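Local coordinates for protein tryptophan synthase alpha chain (Chlamydia trachomatis, PDB 6V82) that probably cleaves indoleglycerol phosphate to indole and glyceraldehyde 3-phosphate, as the alpha subunit of the enzyme that completes tryptophan biosynthesis, at residues 148-152 against 164-168. Sequence-based numbering, arbitrary orientation.
Sequences PILLI and IQEYA
Ile164, on the inward side of helix 158-167, lies between Leu150 and Ile152 of strand 147-153 and illustrates how a barrel helix seats on its strand largely by apolar contacts. Its CG2 touches both Leu150 CD2 and Ile152 CG2, each at 3.7 Å, while its CD1 runs on to Ile152 CG2 at 3.5 Å. With chi1 at -62°, CG1 of Ile164 lies beside the backbone N, anti to the carbonyl carbon, which leaves CG2 anti to N and the extended CG1 arm to carry CD1 toward Ile152. Leu150 CD2 also sits against Ile164 O, with looser contacts to Tyr167 CB at 4.3 Å and Ala168 CB at 4.4 Å. The Pro148 ring is set against the backbone, its CG 3.2 Å from Tyr167 O. The helix closes with a backbone hydrogen bond from Ala168 N to Ile164 O (2.9 Å), and at Ala168 the chain turns out of it.

Farther out, Phe138 of helix 136-144 packs on Pro148, Leu150 and the Tyr167 ring, whose OH is hydrogen-bonded to Glu139. Val194 and Phe198 of helix 187-198 also touch Ile152. Leu150 and Ile152 are backbone hydrogen-bonded to Tyr173, and Ile152 also to Ile175. Strand 147-153, helix 158-167 and strand 172-175 thus form a beta-alpha-beta crossover, the repeating unit of the TIM barrel to which TrpA belongs.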
ATOM      1  N   PRO A 148      12.515  35.951 -38.918  1.00 32.23           N
ATOM      2  CA  PRO A 148      11.958  35.373 -37.686  1.00 30.62           C
ATOM      3  C   PRO A 148      10.552  35.909 -37.441  1.00 32.27           C
ATOM      4  O   PRO A 148      10.344  37.121 -37.329  1.00 32.80           O
ATOM      5  CB  PRO A 148      12.940  35.828 -36.601  1.00 26.96           C
ATOM      6  CG  PRO A 148      14.109  36.446 -37.327  1.00 29.63           C
ATOM      7  CD  PRO A 148      13.580  36.924 -38.636  1.00 31.70           C
ATOM      8  N   ILE A 149       9.584  34.999 -37.365  1.00 32.79           N
ATOM      9  CA  ILE A 149       8.175  35.344 -37.204  1.00 30.77           C
ATOM     10  C   ILE A 149       7.822  35.167 -35.733  1.00 35.42           C
ATOM     11  O   ILE A 149       7.722  34.038 -35.240  1.00 37.62           O
ATOM     12  CB  ILE A 149       7.275  34.479 -38.093  1.00 27.69           C
ATOM     13  CG1 ILE A 149       7.800  34.447 -39.520  1.00 25.99           C
ATOM     14  CG2 ILE A 149       5.876  35.033 -38.106  1.00 29.89           C
ATOM     15  CD1 ILE A 149       7.806  35.810 -40.192  1.00 29.83           C
ATOM     16  N   LEU A 150       7.618  36.274 -35.028  1.00 34.43           N
ATOM     17  CA  LEU A 150       7.458  36.238 -33.582  1.00 34.04           C
ATOM     18  C   LEU A 150       5.995  36.448 -33.213  1.00 36.11           C
ATOM     19  O   LEU A 150       5.184  36.864 -34.038  1.00 32.86           O
ATOM     20  CB  LEU A 150       8.344  37.299 -32.923  1.00 32.97           C
ATOM     21  CG  LEU A 150       9.778  36.892 -32.569  1.00 36.83           C
ATOM     22  CD1 LEU A 150      10.483  36.201 -33.717  1.00 35.84           C
ATOM     23  CD2 LEU A 150      10.574  38.109 -32.127  1.00 41.51           C
ATOM     24  N   LEU A 151       5.661  36.130 -31.958  1.00 37.56           N
ATOM     25  CA  LEU A 151       4.298  36.210 -31.438  1.00 35.67           C
ATOM     26  C   LEU A 151       4.258  37.131 -30.223  1.00 37.78           C
ATOM     27  O   LEU A 151       5.074  36.989 -29.306  1.00 39.29           O
ATOM     28  CB  LEU A 151       3.763  34.829 -31.045  1.00 34.68           C
ATOM     29  CG  LEU A 151       3.345  33.824 -32.124  1.00 41.73           C
ATOM     30  CD1 LEU A 151       4.516  33.029 -32.653  1.00 41.25           C
ATOM     31  CD2 LEU A 151       2.297  32.887 -31.547  1.00 50.06           C
ATOM     32  N   ILE A 152       3.312  38.073 -30.210  1.00 39.53           N
ATOM     33  CA  ILE A 152       3.175  38.986 -29.086  1.00 45.81           C
ATOM     34  C   ILE A 152       1.753  38.923 -28.559  1.00 48.89           C
ATOM     35  O   ILE A 152       0.809  38.564 -29.265  1.00 46.90           O
ATOM     36  CB  ILE A 152       3.545  40.441 -29.436  1.00 49.42           C
ATOM     37  CG1 ILE A 152       2.617  40.992 -30.506  1.00 50.28           C
ATOM     38  CG2 ILE A 152       4.981  40.529 -29.910  1.00 52.97           C
ATOM     39  CD1 ILE A 152       3.207  42.177 -31.225  1.00 58.26           C
ATOM     40  N   ILE A 164      11.788  42.013 -28.982  1.00 72.10           N
ATOM     41  CA  ILE A 164      10.929  41.483 -30.038  1.00 61.40           C
ATOM     42  C   ILE A 164      11.078  42.315 -31.302  1.00 64.42           C
ATOM     43  O   ILE A 164      11.181  41.774 -32.407  1.00 67.26           O
ATOM     44  CB  ILE A 164       9.461  41.412 -29.579  1.00 54.91           C
ATOM     45  CG1 ILE A 164       9.325  40.458 -28.397  1.00 56.33           C
ATOM     46  CG2 ILE A 164       8.580  40.927 -30.714  1.00 48.06           C
ATOM     47  CD1 ILE A 164       7.896  40.094 -28.065  1.00 55.39           C
ATOM     48  N   GLN A 165      11.115  43.642 -31.157  1.00 67.07           N
ATOM     49  CA  GLN A 165      11.347  44.516 -32.304  1.00 65.47           C
ATOM     50  C   GLN A 165      12.726  44.297 -32.912  1.00 71.36           C
ATOM     51  O   GLN A 165      12.906  44.460 -34.125  1.00 72.83           O
ATOM     52  CB  GLN A 165      11.181  45.972 -31.880  1.00 64.48           C
ATOM     53  CG  GLN A 165      11.322  46.974 -32.988  1.00 65.22           C
ATOM     54  CD  GLN A 165      10.979  48.356 -32.514  1.00 77.57           C
ATOM     55  OE1 GLN A 165      10.381  48.526 -31.450  1.00 82.19           O
ATOM     56  NE2 GLN A 165      11.359  49.360 -33.291  1.00 85.30           N
ATOM     57  N   GLU A 166      13.707  43.926 -32.087  1.00 75.62           N
ATOM     58  CA  GLU A 166      15.048  43.638 -32.583  1.00 76.03           C
ATOM     59  C   GLU A 166      15.026  42.547 -33.651  1.00 64.80           C
ATOM     60  O   GLU A 166      15.589  42.716 -34.738  1.00 64.96           O
ATOM     61  CB  GLU A 166      15.947  43.231 -31.417  1.00 84.23           C
ATOM     62  CG  GLU A 166      17.375  42.906 -31.800  1.00 90.88           C
ATOM     63  CD  GLU A 166      18.305  44.088 -31.628  1.00 99.40           C
ATOM     64  OE1 GLU A 166      17.874  45.236 -31.890  1.00100.33           O
ATOM     65  OE2 GLU A 166      19.466  43.865 -31.217  1.00103.76           O
ATOM     66  N   TYR A 167      14.363  41.424 -33.365  1.00 56.15           N
ATOM     67  CA  TYR A 167      14.451  40.246 -34.219  1.00 48.82           C
ATOM     68  C   TYR A 167      13.273  40.062 -35.174  1.00 49.82           C
ATOM     69  O   TYR A 167      13.401  39.297 -36.138  1.00 55.45           O
ATOM     70  CB  TYR A 167      14.599  38.986 -33.356  1.00 45.82           C
ATOM     71  CG  TYR A 167      15.887  38.966 -32.561  1.00 48.54           C
ATOM     72  CD1 TYR A 167      17.116  38.906 -33.208  1.00 49.68           C
ATOM     73  CD2 TYR A 167      15.878  39.013 -31.169  1.00 45.09           C
ATOM     74  CE1 TYR A 167      18.299  38.890 -32.497  1.00 53.49           C
ATOM     75  CE2 TYR A 167      17.062  38.999 -30.445  1.00 50.61           C
ATOM     76  CZ  TYR A 167      18.268  38.937 -31.118  1.00 55.42           C
ATOM     77  OH  TYR A 167      19.453  38.914 -30.426  1.00 58.76           O
ATOM     78  N   ALA A 168      12.147  40.731 -34.952  1.00 45.30           N
ATOM     79  CA  ALA A 168      10.976  40.499 -35.789  1.00 42.05           C
ATOM     80  C   ALA A 168      11.197  41.024 -37.201  1.00 43.59           C
ATOM     81  O   ALA A 168      11.716  42.124 -37.399  1.00 47.58           O
ATOM     82  CB  ALA A 168       9.739  41.156 -35.179  1.00 39.16           C
TER